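Cupin 2, conserved barrel domain protein (Shewanella frigidimarina NCIMB 400, PDB 3D82) is of unknown function but adopts the cupin fold and binds a nickel ion in its barrel. Local coordinates at residues F42-H47 with A64-N69; T50-I55 with V84-M89; P22-E27 with Q32-K37; N17-P22 with K91-I96; L61-A64 with N69-L72. All coordinates share one frame; numbering follows the deposited sequence. Where two conformers were deposited one is given.

Contact 1 (F42-H47 with A64-N69); sequences FVWHEH and AFRDQN. With NI (nickel (II) ion), chain L.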
# COMPACT_ATOMS: atom_id res chain seq x y z
N PHE D 42 20.04 4.50 7.82
CA PHE D 42 19.35 5.68 8.32
C PHE D 42 19.90 5.90 9.77
O PHE D 42 21.06 5.60 10.03
CB PHE D 42 17.82 5.46 8.24
CG PHE D 42 16.98 6.75 8.33
CD1 PHE D 42 17.20 7.82 7.47
CD2 PHE D 42 15.94 6.85 9.26
CE1 PHE D 42 16.43 9.01 7.56
CE2 PHE D 42 15.16 8.03 9.36
CZ PHE D 42 15.41 9.10 8.50
N VAL D 43 19.07 6.41 10.68
CA VAL D 43 19.41 6.67 12.07
C VAL D 43 18.34 6.00 12.93
O VAL D 43 17.24 5.72 12.46
CB VAL D 43 19.46 8.21 12.38
CG1 VAL D 43 20.71 8.87 11.72
CG2 VAL D 43 18.13 8.93 11.96
N TRP D 44 18.68 5.74 14.19
CA TRP D 44 17.75 5.20 15.16
C TRP D 44 16.78 6.30 15.56
O TRP D 44 17.18 7.36 16.01
CB TRP D 44 18.48 4.72 16.41
CG TRP D 44 19.31 3.53 16.19
CD1 TRP D 44 20.67 3.50 16.01
CD2 TRP D 44 18.86 2.18 16.13
NE1 TRP D 44 21.08 2.21 15.84
CE2 TRP D 44 20.00 1.37 15.92
CE3 TRP D 44 17.61 1.57 16.25
CZ2 TRP D 44 19.92 -0.02 15.81
CZ3 TRP D 44 17.53 0.19 16.14
CH2 TRP D 44 18.68 -0.59 15.92
N HIS D 45 15.50 6.02 15.41
CA HIS D 45 14.46 6.98 15.73
C HIS D 45 13.15 6.24 15.96
O HIS D 45 13.07 5.03 15.69
CB HIS D 45 14.29 7.95 14.57
CG HIS D 45 13.73 7.30 13.35
ND1 HIS D 45 14.43 6.36 12.62
CD2 HIS D 45 12.51 7.39 12.78
CE1 HIS D 45 13.67 5.92 11.63
NE2 HIS D 45 12.51 6.54 11.70
N GLU D 46 12.15 6.98 16.43
CA GLU D 46 10.80 6.45 16.69
C GLU D 46 9.73 7.48 16.33
O GLU D 46 10.03 8.66 16.17
CB GLU D 46 10.63 5.99 18.16
CG GLU D 46 10.30 7.09 19.22
CD GLU D 46 10.00 6.53 20.60
OE1 GLU D 46 8.97 6.94 21.21
OE2 GLU D 46 10.75 5.67 21.09
N HIS D 47 8.48 7.01 16.21
CA HIS D 47 7.30 7.84 15.96
C HIS D 47 6.43 7.53 17.15
O HIS D 47 5.79 6.46 17.20
CB HIS D 47 6.65 7.52 14.61
CG HIS D 47 7.61 7.58 13.47
ND1 HIS D 47 8.06 8.77 12.94
CD2 HIS D 47 8.26 6.60 12.81
CE1 HIS D 47 8.93 8.51 11.97
NE2 HIS D 47 9.08 7.20 11.89
N ALA D 64 16.50 -2.50 11.35
CA ALA D 64 17.13 -2.88 12.60
C ALA D 64 16.24 -2.43 13.76
O ALA D 64 15.65 -1.34 13.71
CB ALA D 64 18.50 -2.27 12.73
N PHE D 65 16.10 -3.31 14.76
CA PHE D 65 15.45 -2.98 16.02
C PHE D 65 16.52 -3.14 17.08
O PHE D 65 17.57 -3.70 16.81
CB PHE D 65 14.22 -3.84 16.26
CG PHE D 65 13.15 -3.63 15.23
CD1 PHE D 65 13.12 -4.41 14.07
CD2 PHE D 65 12.23 -2.60 15.37
CE1 PHE D 65 12.15 -4.19 13.09
CE2 PHE D 65 11.26 -2.35 14.37
CZ PHE D 65 11.23 -3.15 13.23
N ARG D 66 16.26 -2.64 18.28
CA ARG D 66 17.25 -2.73 19.36
C ARG D 66 17.60 -4.13 19.86
O ARG D 66 18.67 -4.32 20.44
CB ARG D 66 16.82 -1.86 20.54
CG ARG D 66 16.79 -0.38 20.24
CD ARG D 66 18.18 0.13 19.87
NE ARG D 66 18.21 1.57 19.84
CZ ARG D 66 19.30 2.30 19.56
NH1 ARG D 66 20.47 1.74 19.23
NH2 ARG D 66 19.19 3.62 19.59
N ASP D 67 16.71 -5.09 19.62
CA ASP D 67 16.87 -6.48 20.04
C ASP D 67 17.03 -7.48 18.89
O ASP D 67 17.50 -8.59 19.12
CB ASP D 67 15.69 -6.90 20.94
CG ASP D 67 14.31 -6.75 20.27
OD1 ASP D 67 14.13 -5.87 19.39
OD2 ASP D 67 13.38 -7.49 20.67
N GLN D 68 16.69 -7.09 17.66
CA GLN D 68 16.71 -7.98 16.49
C GLN D 68 16.59 -7.20 15.18
O GLN D 68 16.43 -5.98 15.18
CB GLN D 68 15.53 -8.96 16.60
CG GLN D 68 14.14 -8.28 16.70
CD GLN D 68 13.04 -9.27 17.02
OE1 GLN D 68 12.66 -10.09 16.17
NE2 GLN D 68 12.50 -9.17 18.24
N ASN D 69 16.70 -7.92 14.06
CA ASN D 69 16.56 -7.36 12.72
C ASN D 69 15.55 -8.15 11.90
O ASN D 69 15.36 -9.35 12.12
CB ASN D 69 17.90 -7.39 11.97
CG ASN D 69 18.82 -6.24 12.37
OD1 ASN D 69 18.86 -5.82 13.52
ND2 ASN D 69 19.58 -5.73 11.39
NI NI L . 10.53 5.66 10.82
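The CA atoms nearest each other are those of Trp-44 and Ala-64, 8.5 Å apart, too far for strand pairing, so loop 42-47 meets segment 64-69 through side chains. The guanidinium of Arg-66 lies flat over one face of the indole, centres 3.6 Å apart and planes 9° apart, a stack that is also a cation-pi contact with the five-membered ring. Arg-66 NH1 sits 3.4 Å from Trp-44 CE2, Arg-66 NH2 lies close to Trp-44 CG and CB, and Arg-66 CD makes a CH-pi contact with the six-membered ring. A bend at chi2 (-62°) folds the arginine back over the ring, and its NH2 also forms a salt bridge to Glu-85. At the far end of the indole, Trp-44 CH2 meets Phe-65 O near the ring plane at 3.4 Å and touches Ala-64 CB at 3.6 Å. With a serine in place of Trp-44, the guanidinium would probably lose the surface that holds it flat, and the Ala-64 methyl would lose its cover. His-45 ND1 donates to Val-43 O (2.9 Å), a bond near the imidazole plane that fixes the ring's rotation, while Phe-42 CE2 lies over one face, toward the ring's rim. This presents His-45 NE2 to the nickel at 2.3 Å, and His-47 NE2 binds it at 2.4 Å. Glu-52 and His-86 complete the protein's share. The His-X-His pair on the loop after strand 31-39 is characteristic of the first cupin motif, here with Trp-44 packed against the neighbouring hairpin.

Contact 2 (T50-I55 with V84-M89); sequences TDEVFI and VEHKPM. With NI (nickel (II) ion), chain L.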
# COMPACT_ATOMS: atom_id res chain seq x y z
N THR D 50 2.29 7.32 16.28
CA THR D 50 1.70 6.59 15.15
C THR D 50 2.47 5.35 14.73
O THR D 50 3.72 5.32 14.78
CB THR D 50 1.54 7.52 13.88
OG1 THR D 50 0.87 6.80 12.83
CG2 THR D 50 2.89 8.03 13.34
N ASP D 51 1.72 4.33 14.30
CA ASP D 51 2.31 3.19 13.61
C ASP D 51 2.82 3.74 12.25
O ASP D 51 2.35 4.77 11.78
CB ASP D 51 1.32 2.09 13.32
CG ASP D 51 0.70 1.49 14.57
OD1 ASP D 51 1.29 1.56 15.66
OD2 ASP D 51 -0.41 0.96 14.42
N GLU D 52 3.75 3.03 11.64
CA GLU D 52 4.32 3.41 10.35
C GLU D 52 4.45 2.15 9.50
O GLU D 52 5.01 1.15 9.96
CB GLU D 52 5.70 4.05 10.55
CG GLU D 52 6.36 4.56 9.28
CD GLU D 52 7.71 5.17 9.55
OE1 GLU D 52 8.58 4.44 10.05
OE2 GLU D 52 7.94 6.37 9.28
N VAL D 53 3.96 2.21 8.26
CA VAL D 53 4.00 1.09 7.34
C VAL D 53 5.11 1.26 6.31
O VAL D 53 5.29 2.34 5.77
CB VAL D 53 2.62 0.90 6.64
CG1 VAL D 53 2.71 -0.14 5.47
CG2 VAL D 53 1.57 0.45 7.68
N PHE D 54 5.86 0.19 6.08
CA PHE D 54 6.86 0.08 5.02
C PHE D 54 6.40 -1.01 4.06
O PHE D 54 6.06 -2.11 4.49
CB PHE D 54 8.22 -0.34 5.56
CG PHE D 54 8.96 0.73 6.26
CD1 PHE D 54 8.65 1.05 7.58
CD2 PHE D 54 10.01 1.42 5.63
CE1 PHE D 54 9.33 2.04 8.24
CE2 PHE D 54 10.69 2.42 6.29
CZ PHE D 54 10.37 2.74 7.59
N ILE D 55 6.39 -0.69 2.77
CA ILE D 55 6.11 -1.65 1.72
C ILE D 55 7.31 -1.55 0.79
O ILE D 55 7.65 -0.45 0.33
CB ILE D 55 4.82 -1.32 0.95
CG1 ILE D 55 3.61 -1.25 1.91
CG2 ILE D 55 4.56 -2.37 -0.15
CD1 ILE D 55 2.28 -0.87 1.23
N VAL D 84 8.29 2.38 18.84
CA VAL D 84 9.31 1.35 18.69
C VAL D 84 10.46 1.97 17.87
O VAL D 84 10.24 2.45 16.75
CB VAL D 84 8.72 0.06 18.05
CG1 VAL D 84 9.81 -0.97 17.75
CG2 VAL D 84 7.64 -0.52 18.99
N GLU D 85 11.65 2.04 18.49
CA GLU D 85 12.87 2.50 17.80
C GLU D 85 13.27 1.56 16.69
O GLU D 85 13.30 0.34 16.88
CB GLU D 85 14.08 2.60 18.73
CG GLU D 85 14.24 3.89 19.42
CD GLU D 85 15.61 3.99 20.05
OE1 GLU D 85 15.89 3.23 20.99
OE2 GLU D 85 16.41 4.83 19.58
N HIS D 86 13.68 2.14 15.57
CA HIS D 86 14.08 1.37 14.41
C HIS D 86 15.04 2.15 13.52
O HIS D 86 15.09 3.39 13.57
CB HIS D 86 12.83 0.96 13.63
CG HIS D 86 11.98 2.12 13.22
ND1 HIS D 86 11.18 2.80 14.11
CD2 HIS D 86 11.80 2.71 12.02
CE1 HIS D 86 10.56 3.78 13.48
NE2 HIS D 86 10.91 3.74 12.21
N LYS D 87 15.79 1.42 12.70
CA LYS D 87 16.77 2.00 11.77
C LYS D 87 16.72 1.24 10.43
O LYS D 87 17.26 0.13 10.33
CB LYS D 87 18.16 1.96 12.38
CG LYS D 87 19.23 2.64 11.54
CD LYS D 87 20.59 2.64 12.23
CE LYS D 87 21.23 1.26 12.24
NZ LYS D 87 22.65 1.33 12.75
N PRO D 88 16.00 1.78 9.43
CA PRO D 88 16.01 1.15 8.12
C PRO D 88 17.39 1.22 7.47
O PRO D 88 18.13 2.18 7.70
CB PRO D 88 14.99 1.95 7.31
CG PRO D 88 14.16 2.63 8.32
CD PRO D 88 15.08 2.93 9.45
N MSE D 89 17.73 0.19 6.71
CA MSE D 89 19.02 0.06 6.01
C MSE D 89 18.82 -0.71 4.71
O MSE D 89 17.96 -1.59 4.65
CB MSE D 89 20.01 -0.75 6.84
CG MSE D 89 20.18 -0.32 8.27
SE MSE D 89 21.25 -1.61 9.19
CE MSE D 89 19.99 -3.14 9.24
NI NI L . 10.53 5.66 10.82
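The carboxylate of Glu-52 and the imidazole of His-86 stand nearly perpendicular, planes 83° apart, with OE1 approaching NE2 obliquely at 3.3 Å. The two atoms are brought together by the nickel they share, not by a hydrogen bond: Glu-52 OE1 lies 2.4 Å from the ion and His-86 NE2 also 2.4 Å. Glu-52 OE2 stays 3.1 Å from the nickel, so the glutamate binds mainly through one atom. Elsewhere on the ring's edge, His-86 ND1 donates to Val-84 O at 2.8 Å, almost in the ring plane. That bond fixes the rotation of the ring and keeps NE2 turned to the metal, where the rings of His-45 and His-47 also meet it. Glu-52 reaches in from its strand as a straight chain, CG anti to the backbone N (chi1 -177°) and CD continuing the line, which carries the carboxylate to the nickel. Its OE2 lies near Glu-100 OE1, a like-charge approach probably eased by the metal and by Lys-34, salt-bridged to Glu-100. Further along, the Phe-54 ring is met obliquely by Pro-88, whose CG lies 3.9 Å from Phe-54 CZ, and the two side chains cross at about a right angle. Ile-80 and Ile-96 also pack on Phe-54, making an apolar patch. With CA atoms of Phe-54 and Pro-88 9.7 Å apart, the two strands face one another across the interior and belong to different sheets. Such a three-histidine, one-glutamate centre between the two sheets is the classic cupin metal site, in which Glu-52 belongs to the first motif and His-86 to the second.

Contact 3 (P22-E27 with Q32-K37); sequences PRVIAE and QFKLVK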
# COMPACT_ATOMS: atom_id res chain seq x y z
N PRO D 22 11.34 11.38 0.97
CA PRO D 22 10.04 10.85 0.58
C PRO D 22 9.20 11.81 -0.26
O PRO D 22 9.18 13.01 0.01
CB PRO D 22 9.36 10.51 1.93
CG PRO D 22 10.47 10.44 2.91
CD PRO D 22 11.47 11.44 2.44
N ARG D 23 8.59 11.28 -1.32
CA ARG D 23 7.74 12.06 -2.21
C ARG D 23 6.30 11.60 -2.00
O ARG D 23 6.01 10.43 -2.22
CB ARG D 23 8.12 11.81 -3.66
CG ARG D 23 9.53 12.24 -4.03
CD ARG D 23 9.73 13.76 -4.04
NE ARG D 23 10.87 14.10 -4.90
CZ ARG D 23 12.16 14.15 -4.53
NH1 ARG D 23 12.57 13.91 -3.28
NH2 ARG D 23 13.06 14.47 -5.45
N VAL D 24 5.42 12.52 -1.59
CA VAL D 24 4.01 12.23 -1.37
C VAL D 24 3.33 11.97 -2.72
O VAL D 24 3.30 12.84 -3.56
CB VAL D 24 3.28 13.39 -0.63
CG1 VAL D 24 1.77 13.13 -0.55
CG2 VAL D 24 3.88 13.59 0.79
N ILE D 25 2.83 10.76 -2.93
CA ILE D 25 2.12 10.42 -4.19
C ILE D 25 0.60 10.39 -4.07
O ILE D 25 -0.10 10.45 -5.08
CB ILE D 25 2.62 9.10 -4.84
CG1 ILE D 25 2.47 7.89 -3.92
CG2 ILE D 25 4.08 9.27 -5.31
CD1 ILE D 25 2.67 6.61 -4.64
N ALA D 26 0.08 10.27 -2.86
CA ALA D 26 -1.37 10.25 -2.66
C ALA D 26 -1.73 10.59 -1.24
O ALA D 26 -0.87 10.54 -0.34
CB ALA D 26 -1.92 8.87 -3.02
N GLU D 27 -2.99 10.96 -1.05
CA GLU D 27 -3.55 11.26 0.24
C GLU D 27 -4.86 10.52 0.43
O GLU D 27 -5.68 10.48 -0.49
CB GLU D 27 -3.77 12.75 0.39
CG GLU D 27 -2.44 13.50 0.44
CD GLU D 27 -2.60 14.91 0.92
OE1 GLU D 27 -3.29 15.69 0.22
OE2 GLU D 27 -2.04 15.25 2.00
N GLN D 32 -0.81 10.01 4.26
CA GLN D 32 -0.03 10.20 3.03
C GLN D 32 0.67 8.90 2.63
O GLN D 32 1.10 8.14 3.51
CB GLN D 32 0.99 11.29 3.22
CG GLN D 32 0.36 12.70 3.37
CD GLN D 32 1.37 13.77 3.61
OE1 GLN D 32 2.36 13.55 4.31
NE2 GLN D 32 1.12 14.95 3.05
N PHE D 33 0.73 8.65 1.32
CA PHE D 33 1.46 7.52 0.73
C PHE D 33 2.68 8.22 0.16
O PHE D 33 2.54 9.17 -0.59
CB PHE D 33 0.66 6.86 -0.39
CG PHE D 33 -0.53 6.08 0.11
CD1 PHE D 33 -1.64 6.74 0.61
CD2 PHE D 33 -0.53 4.69 0.06
CE1 PHE D 33 -2.73 6.03 1.11
CE2 PHE D 33 -1.65 3.96 0.54
CZ PHE D 33 -2.73 4.65 1.08
N LYS D 34 3.87 7.75 0.54
CA LYS D 34 5.12 8.40 0.16
C LYS D 34 6.08 7.39 -0.42
O LYS D 34 6.28 6.33 0.18
CB LYS D 34 5.75 9.05 1.41
CG LYS D 34 4.98 10.27 1.90
CD LYS D 34 4.88 10.39 3.41
CE LYS D 34 6.07 10.92 4.12
NZ LYS D 34 5.78 10.94 5.62
N LEU D 35 6.71 7.75 -1.53
CA LEU D 35 7.72 6.91 -2.17
C LEU D 35 9.09 7.41 -1.78
O LEU D 35 9.31 8.62 -1.70
CB LEU D 35 7.58 6.92 -3.69
CG LEU D 35 6.29 6.32 -4.26
CD1 LEU D 35 6.46 6.26 -5.77
CD2 LEU D 35 5.94 4.95 -3.70
N VAL D 36 10.00 6.48 -1.53
CA VAL D 36 11.37 6.81 -1.15
C VAL D 36 12.36 5.84 -1.83
O VAL D 36 12.04 4.66 -2.04
CB VAL D 36 11.58 6.71 0.41
CG1 VAL D 36 12.67 7.66 0.89
CG2 VAL D 36 10.28 6.99 1.21
N LYS D 37 13.52 6.36 -2.21
CA LYS D 37 14.65 5.57 -2.68
C LYS D 37 15.66 5.61 -1.54
O LYS D 37 15.97 6.70 -1.04
CB LYS D 37 15.22 6.12 -3.99
CG LYS D 37 14.31 5.83 -5.17
CD LYS D 37 14.83 6.42 -6.47
CE LYS D 37 13.90 6.05 -7.61
NZ LYS D 37 14.49 6.43 -8.95
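Gln-32 lies alongside Glu-27 on the neighbouring strand, pointing the same way. Its CB passes Ala-26 O, and Gln-32 CG runs beside Glu-27 CG at 4.1 Å. Gln-32 CD rests on the Val-24 methyl CG2 (3.8 Å), which OE1 touches as well. At the tip, Gln-32 NE2 gives a weak hydrogen bond of 3.3 Å to Glu-27 OE2, the amide and carboxylate planes being 41° apart. Replacing Gln-32 by an alanine would take away the amide, and the Glu-27 carboxylate would probably lose this partner while the Val-24 methyl lost its cover. The end of Ile-25 reaches Leu-35, which lies on the face of Phe-33 and Ala-26, toward the second subunit; the two side chains cross at about a right angle, Ile-25 CD1 against Leu-35 CG at 3.7 Å. The antiparallel backbones exchange bonds between Arg-23 and Leu-35 (Arg-23 N to Leu-35 O 2.8 Å). Ile-25 N bonds to Phe-33 O and Phe-33 N to Ala-26 O (3.0 Å); Ile-25 and Ala-26 both face Phe-33, a classic beta bulge. The chemistry implies one face made polar by Gln-32, Glu-27 and Lys-34, the last salt-bridged to Glu-100, and another, largely apolar, of Phe-33, Leu-35 and Ala-26.

Contact 4 (N17-P22 with K91-I96); sequences NQHWSP and KEECKI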
# COMPACT_ATOMS: atom_id res chain seq x y z
N ASN D 17 15.75 10.73 -8.34
CA ASN D 17 16.85 9.86 -7.95
C ASN D 17 17.39 10.15 -6.55
O ASN D 17 18.15 9.33 -6.04
CB ASN D 17 17.95 9.91 -9.01
CG ASN D 17 17.53 9.23 -10.33
OD1 ASN D 17 16.75 8.27 -10.34
ND2 ASN D 17 18.07 9.72 -11.43
N GLN D 18 16.98 11.26 -5.93
CA GLN D 18 17.46 11.63 -4.59
C GLN D 18 17.00 10.62 -3.56
O GLN D 18 15.83 10.25 -3.53
CB GLN D 18 16.93 13.01 -4.18
CG GLN D 18 17.40 13.51 -2.81
CD GLN D 18 18.90 13.67 -2.70
OE1 GLN D 18 19.50 14.37 -3.52
NE2 GLN D 18 19.51 13.05 -1.69
N HIS D 19 17.94 10.20 -2.72
CA HIS D 19 17.69 9.20 -1.69
C HIS D 19 17.19 9.85 -0.40
O HIS D 19 17.38 11.06 -0.18
CB HIS D 19 18.97 8.38 -1.43
CG HIS D 19 19.30 7.40 -2.51
ND1 HIS D 19 20.34 6.51 -2.40
CD2 HIS D 19 18.69 7.12 -3.69
CE1 HIS D 19 20.39 5.75 -3.48
NE2 HIS D 19 19.38 6.09 -4.27
N TRP D 20 16.53 9.03 0.42
CA TRP D 20 16.00 9.40 1.77
C TRP D 20 15.11 10.67 1.80
O TRP D 20 15.06 11.40 2.80
CB TRP D 20 17.18 9.59 2.73
CG TRP D 20 18.07 8.40 2.87
CD1 TRP D 20 19.34 8.27 2.39
CD2 TRP D 20 17.77 7.18 3.54
NE1 TRP D 20 19.85 7.05 2.73
CE2 TRP D 20 18.91 6.35 3.44
CE3 TRP D 20 16.65 6.71 4.24
CZ2 TRP D 20 18.96 5.07 3.99
CZ3 TRP D 20 16.69 5.43 4.78
CH2 TRP D 20 17.85 4.63 4.65
N SER D 21 14.42 10.92 0.69
CA SER D 21 13.61 12.12 0.50
C SER D 21 12.26 11.66 0.02
O SER D 21 12.07 11.50 -1.19
CB SER D 21 14.31 13.04 -0.47
OG SER D 21 15.55 13.40 0.08
N PRO D 22 11.34 11.38 0.97
CA PRO D 22 10.04 10.85 0.58
C PRO D 22 9.20 11.81 -0.26
O PRO D 22 9.18 13.01 0.01
CB PRO D 22 9.36 10.51 1.93
CG PRO D 22 10.47 10.44 2.91
CD PRO D 22 11.47 11.44 2.44
N LYS D 91 21.51 -2.45 1.58
CA LYS D 91 22.85 -2.69 1.04
C LYS D 91 22.97 -2.09 -0.38
O LYS D 91 24.02 -1.54 -0.73
CB LYS D 91 23.18 -4.20 1.05
CG LYS D 91 23.22 -4.83 2.46
CD LYS D 91 23.52 -6.35 2.44
N GLU D 92 21.91 -2.21 -1.17
CA GLU D 92 21.84 -1.64 -2.52
C GLU D 92 20.61 -0.74 -2.56
O GLU D 92 19.81 -0.78 -1.61
CB GLU D 92 21.69 -2.77 -3.55
CG GLU D 92 22.91 -3.72 -3.66
CD GLU D 92 24.05 -3.17 -4.51
OE1 GLU D 92 25.24 -3.35 -4.12
OE2 GLU D 92 23.78 -2.59 -5.58
N GLU D 93 20.44 0.03 -3.63
CA GLU D 93 19.27 0.92 -3.75
C GLU D 93 17.99 0.11 -3.58
O GLU D 93 17.85 -0.99 -4.14
CB GLU D 93 19.23 1.72 -5.07
CG GLU D 93 17.97 2.63 -5.19
CD GLU D 93 17.97 3.56 -6.39
OE1 GLU D 93 17.30 3.26 -7.40
OE2 GLU D 93 18.67 4.60 -6.32
N CYS D 94 17.08 0.64 -2.77
CA CYS D 94 15.81 -0.01 -2.49
C CYS D 94 14.68 1.00 -2.68
O CYS D 94 14.79 2.14 -2.23
CB CYS D 94 15.85 -0.55 -1.08
SG CYS D 94 14.40 -1.46 -0.63
N LYS D 95 13.60 0.58 -3.35
CA LYS D 95 12.44 1.42 -3.62
C LYS D 95 11.35 1.02 -2.66
O LYS D 95 10.91 -0.15 -2.67
CB LYS D 95 11.98 1.25 -5.08
CG LYS D 95 12.98 1.79 -6.09
CD LYS D 95 12.55 1.56 -7.54
CE LYS D 95 13.71 1.83 -8.50
NZ LYS D 95 13.35 1.51 -9.90
N ILE D 96 10.93 1.98 -1.82
CA ILE D 96 9.92 1.74 -0.80
C ILE D 96 8.77 2.73 -0.84
O ILE D 96 8.86 3.80 -1.46
CB ILE D 96 10.53 1.75 0.63
CG1 ILE D 96 11.07 3.14 1.05
CG2 ILE D 96 11.65 0.71 0.70
CD1 ILE D 96 11.51 3.25 2.52
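His-19 NE2 donates to Glu-93 OE2 at 2.6 Å, a short and fairly straight bond with 163° at the hydrogen, and this one pair makes the whole contact between loop 17-22 and segment 91-96. The oxygen lies at the edge of the imidazole, near its plane. The histidine in turn meets OE2 on the anti side of the carboxylate, 21° out of its plane, so the two flat groups are steeply turned against each other. The negative oxygen would be expected to strengthen the polarity of the N-H and to favour a protonated ring. Glu-93 reaches the ring by extending fully: CG stands opposite the backbone N (chi1 179°), and the next bond continues straight. His-19 is in turn steadied by its own loop. Its carbonyl O accepts two side-chain bonds, from Gln-18 NE2 at 3.3 Å in the carbonyl plane and from Ser-21 OG at 3.0 Å from above that plane. These tie the turn together just before it enters strand 23-28. Beyond this shell, the His-19 side chain packs on Lys-37 and Glu-39 of strand 31-39, and a backbone bond joins Trp-20 to Lys-37, so the loop is laid against that strand. The Trp-20 indole meets the Phe-42 ring. On the other side, Cys-94 and Ile-96 are backbone-bonded to Val-38 and Val-36, placing Glu-93 in the strand beside 31-39. The pair is a histidine-carboxylate hydrogen bond at the surface, pinning the loop that follows helix 9-14 to the end of the barrel's five-stranded sheet.

Contact 5 (L61-A64 with N69-L72); sequences LQIA and NITL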
# COMPACT_ATOMS: atom_id res chain seq x y z
N LEU D 61 15.16 -4.50 1.77
CA LEU D 61 15.26 -3.58 2.89
C LEU D 61 15.46 -4.38 4.17
O LEU D 61 14.85 -5.43 4.35
CB LEU D 61 13.96 -2.78 3.03
CG LEU D 61 13.95 -1.68 4.12
CD1 LEU D 61 14.88 -0.52 3.71
CD2 LEU D 61 12.54 -1.21 4.37
N GLN D 62 16.34 -3.88 5.04
CA GLN D 62 16.53 -4.40 6.39
C GLN D 62 16.03 -3.31 7.33
O GLN D 62 16.16 -2.13 7.01
CB GLN D 62 17.98 -4.66 6.69
CG GLN D 62 18.62 -5.68 5.80
CD GLN D 62 20.10 -5.79 6.05
OE1 GLN D 62 20.91 -5.05 5.44
NE2 GLN D 62 20.48 -6.65 7.00
N ILE D 63 15.38 -3.69 8.43
CA ILE D 63 15.00 -2.73 9.47
C ILE D 63 15.59 -3.27 10.76
O ILE D 63 15.26 -4.41 11.17
CB ILE D 63 13.49 -2.51 9.63
CG1 ILE D 63 12.84 -2.16 8.27
CG2 ILE D 63 13.24 -1.37 10.65
CD1 ILE D 63 11.35 -1.88 8.34
N ALA D 64 16.50 -2.50 11.35
CA ALA D 64 17.13 -2.88 12.60
C ALA D 64 16.24 -2.43 13.76
O ALA D 64 15.65 -1.34 13.71
CB ALA D 64 18.50 -2.27 12.73
N ASN D 69 16.70 -7.92 14.06
CA ASN D 69 16.56 -7.36 12.72
C ASN D 69 15.55 -8.15 11.90
O ASN D 69 15.36 -9.35 12.12
CB ASN D 69 17.90 -7.39 11.97
CG ASN D 69 18.82 -6.24 12.37
OD1 ASN D 69 18.86 -5.82 13.52
ND2 ASN D 69 19.58 -5.73 11.39
N ILE D 70 14.89 -7.45 10.97
CA ILE D 70 14.00 -8.06 9.99
C ILE D 70 14.49 -7.67 8.59
O ILE D 70 15.22 -6.70 8.45
CB ILE D 70 12.50 -7.69 10.21
CG1 ILE D 70 12.20 -6.23 9.84
CG2 ILE D 70 12.07 -8.05 11.65
CD1 ILE D 70 10.75 -5.85 10.03
N THR D 71 14.10 -8.46 7.60
CA THR D 71 14.41 -8.24 6.18
C THR D 71 13.10 -8.28 5.39
O THR D 71 12.31 -9.18 5.59
CB THR D 71 15.38 -9.32 5.65
OG1 THR D 71 16.62 -9.23 6.37
CG2 THR D 71 15.64 -9.16 4.14
N LEU D 72 12.89 -7.28 4.53
CA LEU D 72 11.73 -7.20 3.63
C LEU D 72 12.21 -7.24 2.18
O LEU D 72 13.14 -6.52 1.81
CB LEU D 72 10.93 -5.92 3.85
CG LEU D 72 9.99 -5.85 5.06
CD1 LEU D 72 10.78 -5.85 6.36
CD2 LEU D 72 9.13 -4.57 4.97
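Ile-63 lays its CB against Ile-70 CG1 at 3.9 Å, the closest apolar meeting between strands 61-64 and 69-72. Ile-70 gets there because its CG1 is tucked between the backbone N and the carbonyl carbon (chi1 72°), which turns that branch toward the neighbouring strand. Further along the same face, Ile-63 CD1 comes within 4.5 Å of Leu-72 CD1, and Leu-61 CB meets Leu-72 CB at 4.4 Å. All four of these side chains are buried: Phe-54 and Val-56 of strand 52-56 and Tyr-78 of strand 76-80 press on them, and Ile-63 also reaches His-86 and Ile-80. Gln-62 and Thr-71 take the other face, side by side and pointing the same way, with Gln-62 CG 4.1 Å from Thr-71 OG1. Asn-69 packs there beside Ala-64. The backbone holds the pair in register through four bonds. Leu-61 N bonds to Leu-72 O at 2.9 Å and Leu-72 N to Leu-61 O at 2.7 Å, each nearly along the C=O axis. Ile-63 N and Ile-70 N exchange bonds with each other's carbonyl oxygens at 3.0 and 3.1 Å. Outside the hairpin, strand 60-65 is bonded to strand 86-90 through Gln-62 with Met-89 and Ala-64 with Lys-87, while the Thr-71 backbone N bonds to Gln-3 of the second subunit. With strands running antiparallel at 160°, this is a regular two-stranded beta hairpin at the rim of the smaller sheet, its aliphatic face turned into the cupin barrel and its other face carrying Gln-62, Thr-71 and Asn-69, which are at least partly exposed.

Overall arrangement
Contact 3 lies within the hairpin of strands 23-28 and 31-39 at the edge of the five-stranded sheet, and contact 5 within the hairpin of the three-stranded sheet, their centres about 20 Å apart on opposite sides of the chain's centre. Contact 2 bridges the two sheets, and with contact 1, about 8 Å away by centres, it supplies all four protein residues of the nickel site. Contacts 1 and 5 share Ala-64 and Asn-69; contacts 3 and 4 share Pro-22. Along the chain contact 3 closes before contacts 1, 2 and 5 open, while contact 4 spans all of them. All but contact 4 touch the second subunit, so the sheets enclosing the metal also take part in the dimer interface.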